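Local structure of mandelate racemase/muconate lactonizing protein (Alicyclobacillus acidocaldarius LAA1, 3QLD) at residues Ser149-Val161 against Ala180-Ala192. The protein belongs to the mandelate racemase/muconate lactonizing family of the enolase superfamily, whose members join an enolase-type N-terminal domain to a C-terminal TIM-barrel-like domain. Residues are numbered along the deposited sequence; the frame is centred on the assembly and turned at random.
Sequences SLDVLIQSVDAAV and AIKAVRLRYPDLA
D158 is gripped by R187, the last residue of helix 178-187, and Y188 just beyond it. R187 meets the carboxylate side-on: R187 NE lies 2.8 Å from D158 OD1, on that oxygen's syn lone pair, and NH2 donates to D158 OD2, which lies tilted from the guanidinium plane. The two flat groups are nearly coplanar, 29° apart. The R187 chain, extended from CG to NE, carries the guanidinium across to D158, while CG2 of I154 covers one of its faces, 3.5 Å from R187 NE. The hydroxyl of Y188 donates to the same oxygen in a very short bond (Y188 OH to D158 OD1, 2.5 Å), with the carboxylate turned steeply against the ring. CG2 of V161 sits over a face of the Y188 ring in a CH-pi contact, 4.0 Å from its centroid, and CG1 of V157 packs obliquely against CE2. Toward the helix starts the contact becomes wholly apolar. CG2 of V184 meets CD1 of I154 and CD2 of L153; the latter methyl also presses tightly on CB of A180 (3.4 Å), and L150 CD1 rests on A183 CB. Segments 150-161 and 180-187, 39° apart, belong to consecutive outer helices of the barrel domain, linked through strand 167-171, whose V168 touches L191. The side-on arginine grip would favour the carboxylate form of D158, and the shared OD1 probably restrains both partners beside an apolar seam.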
loop_
_atom_site.group_PDB
_atom_site.type_symbol
_atom_site.label_atom_id
_atom_site.label_comp_id
_atom_site.label_asym_id
_atom_site.label_seq_id
_atom_site.Cartn_x
_atom_site.Cartn_y
_atom_site.Cartn_z
ATOM N N SER A 149 -17.501 -15.712 28.077
ATOM C CA SER A 149 -17.416 -15.943 29.519
ATOM C C SER A 149 -16.631 -14.846 30.263
ATOM O O SER A 149 -15.410 -14.727 30.130
ATOM C CB SER A 149 -16.775 -17.320 29.784
ATOM O OG SER A 149 -16.502 -17.520 31.169
ATOM N N LEU A 150 -17.334 -14.061 31.078
ATOM C CA LEU A 150 -16.711 -12.996 31.877
ATOM C C LEU A 150 -15.740 -13.555 32.948
ATOM O O LEU A 150 -14.830 -12.846 33.433
ATOM C CB LEU A 150 -17.825 -12.121 32.471
ATOM C CG LEU A 150 -17.730 -10.903 33.396
ATOM C CD1 LEU A 150 -16.532 -9.963 33.125
ATOM C CD2 LEU A 150 -19.088 -10.142 33.325
ATOM N N ASP A 151 -15.930 -14.837 33.283
ATOM C CA ASP A 151 -15.069 -15.562 34.223
ATOM C C ASP A 151 -13.663 -15.829 33.645
ATOM O O ASP A 151 -12.640 -15.470 34.263
ATOM C CB ASP A 151 -15.738 -16.888 34.651
ATOM C CG ASP A 151 -17.081 -16.678 35.399
ATOM O OD1 ASP A 151 -17.253 -15.639 36.094
ATOM O OD2 ASP A 151 -17.974 -17.568 35.293
ATOM N N VAL A 152 -13.627 -16.455 32.462
ATOM C CA VAL A 152 -12.391 -16.627 31.709
ATOM C C VAL A 152 -11.630 -15.292 31.703
ATOM O O VAL A 152 -10.467 -15.238 32.105
ATOM C CB VAL A 152 -12.646 -17.089 30.245
ATOM C CG1 VAL A 152 -11.290 -17.276 29.460
ATOM C CG2 VAL A 152 -13.472 -18.368 30.191
ATOM N N LEU A 153 -12.311 -14.218 31.297
ATOM C CA LEU A 153 -11.675 -12.892 31.221
ATOM C C LEU A 153 -10.931 -12.472 32.497
ATOM O O LEU A 153 -9.712 -12.197 32.467
ATOM C CB LEU A 153 -12.693 -11.811 30.826
ATOM C CG LEU A 153 -11.975 -10.461 30.776
ATOM C CD1 LEU A 153 -11.082 -10.365 29.566
ATOM C CD2 LEU A 153 -12.938 -9.334 30.841
ATOM N N ILE A 154 -11.678 -12.420 33.592
ATOM C CA ILE A 154 -11.154 -11.981 34.902
ATOM C C ILE A 154 -10.024 -12.900 35.382
ATOM O O ILE A 154 -9.027 -12.464 35.994
ATOM C CB ILE A 154 -12.297 -11.870 35.937
ATOM C CG1 ILE A 154 -13.188 -10.650 35.630
ATOM C CG2 ILE A 154 -11.744 -11.768 37.363
ATOM C CD1 ILE A 154 -12.530 -9.286 35.895
ATOM N N GLN A 155 -10.162 -14.181 35.056
ATOM C CA GLN A 155 -9.099 -15.119 35.337
ATOM C C GLN A 155 -7.866 -14.763 34.520
ATOM O O GLN A 155 -6.772 -14.759 35.072
ATOM C CB GLN A 155 -9.571 -16.532 35.089
ATOM C CG GLN A 155 -10.806 -16.891 35.951
ATOM C CD GLN A 155 -11.481 -18.241 35.555
ATOM O OE1 GLN A 155 -10.804 -19.240 35.215
ATOM N NE2 GLN A 155 -12.814 -18.274 35.632
ATOM N N SER A 156 -8.034 -14.418 33.226
ATOM C CA SER A 156 -6.905 -14.000 32.407
ATOM C C SER A 156 -6.255 -12.749 32.961
ATOM O O SER A 156 -5.027 -12.684 32.993
ATOM C CB SER A 156 -7.337 -13.736 30.953
ATOM O OG SER A 156 -7.739 -14.954 30.359
ATOM N N VAL A 157 -7.059 -11.749 33.347
ATOM C CA VAL A 157 -6.533 -10.502 33.967
ATOM C C VAL A 157 -5.690 -10.699 35.241
ATOM O O VAL A 157 -4.578 -10.170 35.383
ATOM C CB VAL A 157 -7.642 -9.528 34.311
ATOM C CG1 VAL A 157 -7.022 -8.166 34.692
ATOM C CG2 VAL A 157 -8.689 -9.389 33.098
ATOM N N ASP A 158 -6.246 -11.423 36.176
ATOM C CA ASP A 158 -5.517 -11.831 37.402
ATOM C C ASP A 158 -4.166 -12.465 37.089
ATOM O O ASP A 158 -3.140 -12.058 37.669
ATOM C CB ASP A 158 -6.381 -12.829 38.173
ATOM C CG ASP A 158 -7.608 -12.179 38.788
ATOM O OD1 ASP A 158 -7.681 -10.925 38.841
ATOM O OD2 ASP A 158 -8.516 -12.912 39.258
ATOM N N ALA A 159 -4.166 -13.394 36.111
ATOM C CA ALA A 159 -2.959 -14.119 35.689
ATOM C C ALA A 159 -1.930 -13.160 35.130
ATOM O O ALA A 159 -0.747 -13.249 35.492
ATOM C CB ALA A 159 -3.298 -15.211 34.679
ATOM N N ALA A 160 -2.380 -12.183 34.320
ATOM C CA ALA A 160 -1.448 -11.184 33.806
ATOM C C ALA A 160 -0.911 -10.339 34.938
ATOM O O ALA A 160 0.262 -9.966 34.969
ATOM C CB ALA A 160 -2.130 -10.284 32.736
ATOM N N VAL A 161 -1.795 -9.962 35.831
ATOM C CA VAL A 161 -1.387 -9.040 36.897
ATOM C C VAL A 161 -0.378 -9.764 37.843
ATOM O O VAL A 161 0.652 -9.186 38.209
ATOM C CB VAL A 161 -2.582 -8.510 37.700
ATOM C CG1 VAL A 161 -2.099 -7.640 38.900
ATOM C CG2 VAL A 161 -3.499 -7.703 36.796
ATOM N N ALA A 180 -17.116 -6.378 30.201
ATOM C CA ALA A 180 -15.740 -6.730 30.475
ATOM C C ALA A 180 -14.980 -5.578 31.108
ATOM O O ALA A 180 -14.332 -5.786 32.143
ATOM C CB ALA A 180 -15.023 -7.224 29.186
ATOM N N ILE A 181 -14.990 -4.393 30.468
ATOM C CA ILE A 181 -14.232 -3.242 30.971
ATOM C C ILE A 181 -14.676 -2.785 32.375
ATOM O O ILE A 181 -13.816 -2.509 33.222
ATOM C CB ILE A 181 -14.226 -2.021 29.977
ATOM C CG1 ILE A 181 -13.593 -2.437 28.633
ATOM C CG2 ILE A 181 -13.534 -0.796 30.624
ATOM C CD1 ILE A 181 -13.903 -1.489 27.456
ATOM N N LYS A 182 -15.981 -2.674 32.570
ATOM C CA LYS A 182 -16.591 -2.330 33.900
ATOM C C LYS A 182 -16.026 -3.268 35.008
ATOM O O LYS A 182 -15.478 -2.782 36.022
ATOM C CB LYS A 182 -18.118 -2.366 33.799
ATOM C CG LYS A 182 -18.994 -2.031 35.075
ATOM C CD LYS A 182 -20.506 -2.160 34.745
ATOM C CE LYS A 182 -21.028 -3.620 34.798
ATOM N NZ LYS A 182 -22.090 -4.045 33.781
ATOM N N ALA A 183 -16.070 -4.573 34.745
ATOM C CA ALA A 183 -15.611 -5.601 35.697
ATOM C C ALA A 183 -14.133 -5.492 35.973
ATOM O O ALA A 183 -13.691 -5.505 37.147
ATOM C CB ALA A 183 -15.999 -7.014 35.202
ATOM N N VAL A 184 -13.342 -5.305 34.919
ATOM C CA VAL A 184 -11.947 -5.186 35.133
ATOM C C VAL A 184 -11.579 -3.916 35.896
ATOM O O VAL A 184 -10.779 -3.966 36.848
ATOM C CB VAL A 184 -11.181 -5.387 33.848
ATOM C CG1 VAL A 184 -9.715 -5.201 34.052
ATOM C CG2 VAL A 184 -11.521 -6.780 33.303
ATOM N N ARG A 185 -12.175 -2.787 35.513
ATOM C CA ARG A 185 -11.956 -1.507 36.195
ATOM C C ARG A 185 -12.339 -1.525 37.709
ATOM O O ARG A 185 -11.653 -0.921 38.513
ATOM C CB ARG A 185 -12.794 -0.400 35.517
ATOM C CG ARG A 185 -12.587 1.025 36.155
ATOM C CD ARG A 185 -11.127 1.317 36.444
ATOM N NE ARG A 185 -10.316 1.762 35.297
ATOM C CZ ARG A 185 -8.999 1.642 35.170
ATOM N NH1 ARG A 185 -8.263 0.988 36.074
ATOM N NH2 ARG A 185 -8.399 2.130 34.077
ATOM N N LEU A 186 -13.450 -2.173 38.042
ATOM C CA LEU A 186 -13.884 -2.249 39.458
ATOM C C LEU A 186 -12.853 -3.058 40.276
ATOM O O LEU A 186 -12.337 -2.575 41.298
ATOM C CB LEU A 186 -15.312 -2.816 39.577
ATOM C CG LEU A 186 -15.900 -2.937 41.019
ATOM C CD1 LEU A 186 -15.655 -1.671 41.911
ATOM C CD2 LEU A 186 -17.402 -3.338 41.015
ATOM N N ARG A 187 -12.484 -4.215 39.748
ATOM C CA ARG A 187 -11.483 -5.112 40.367
ATOM C C ARG A 187 -10.080 -4.518 40.441
ATOM O O ARG A 187 -9.336 -4.785 41.396
ATOM C CB ARG A 187 -11.443 -6.448 39.612
ATOM C CG ARG A 187 -10.478 -7.495 40.183
ATOM C CD ARG A 187 -10.530 -8.738 39.317
ATOM N NE ARG A 187 -10.053 -9.993 39.928
ATOM C CZ ARG A 187 -10.780 -10.760 40.739
ATOM N NH1 ARG A 187 -12.013 -10.410 41.065
ATOM N NH2 ARG A 187 -10.302 -11.912 41.183
ATOM N N TYR A 188 -9.719 -3.699 39.462
ATOM C CA TYR A 188 -8.376 -3.121 39.396
ATOM C C TYR A 188 -8.401 -1.611 39.246
ATOM O O TYR A 188 -8.128 -1.076 38.150
ATOM C CB TYR A 188 -7.537 -3.766 38.263
ATOM C CG TYR A 188 -7.113 -5.186 38.575
ATOM C CD1 TYR A 188 -6.052 -5.449 39.476
ATOM C CD2 TYR A 188 -7.807 -6.266 38.048
ATOM C CE1 TYR A 188 -5.675 -6.814 39.790
ATOM C CE2 TYR A 188 -7.440 -7.596 38.356
ATOM C CZ TYR A 188 -6.373 -7.849 39.208
ATOM O OH TYR A 188 -6.087 -9.161 39.522
ATOM N N PRO A 189 -8.700 -0.892 40.349
ATOM C CA PRO A 189 -8.914 0.549 40.263
ATOM C C PRO A 189 -7.750 1.347 39.748
ATOM O O PRO A 189 -7.946 2.444 39.231
ATOM C CB PRO A 189 -9.190 0.956 41.726
ATOM C CG PRO A 189 -9.787 -0.269 42.347
ATOM C CD PRO A 189 -9.002 -1.413 41.705
ATOM N N ASP A 190 -6.538 0.853 39.891
ATOM C CA ASP A 190 -5.375 1.658 39.496
ATOM C C ASP A 190 -4.572 1.104 38.324
ATOM O O ASP A 190 -3.516 1.663 37.974
ATOM C CB ASP A 190 -4.445 1.907 40.702
ATOM C CG ASP A 190 -5.178 2.618 41.836
ATOM O OD1 ASP A 190 -5.549 3.794 41.607
ATOM O OD2 ASP A 190 -5.436 1.993 42.907
ATOM N N LEU A 191 -5.051 0.012 37.748
ATOM C CA LEU A 191 -4.340 -0.625 36.639
ATOM C C LEU A 191 -4.509 0.157 35.324
ATOM O O LEU A 191 -5.627 0.564 34.996
ATOM C CB LEU A 191 -4.892 -2.017 36.450
ATOM C CG LEU A 191 -4.364 -2.891 35.326
ATOM C CD1 LEU A 191 -2.886 -3.176 35.554
ATOM C CD2 LEU A 191 -5.150 -4.076 35.475
ATOM N N ALA A 192 -3.405 0.381 34.586
ATOM C CA ALA A 192 -3.560 0.947 33.222
ATOM C C ALA A 192 -4.328 -0.119 32.399
ATOM O O ALA A 192 -3.861 -1.273 32.270
ATOM C CB ALA A 192 -2.168 1.281 32.644
#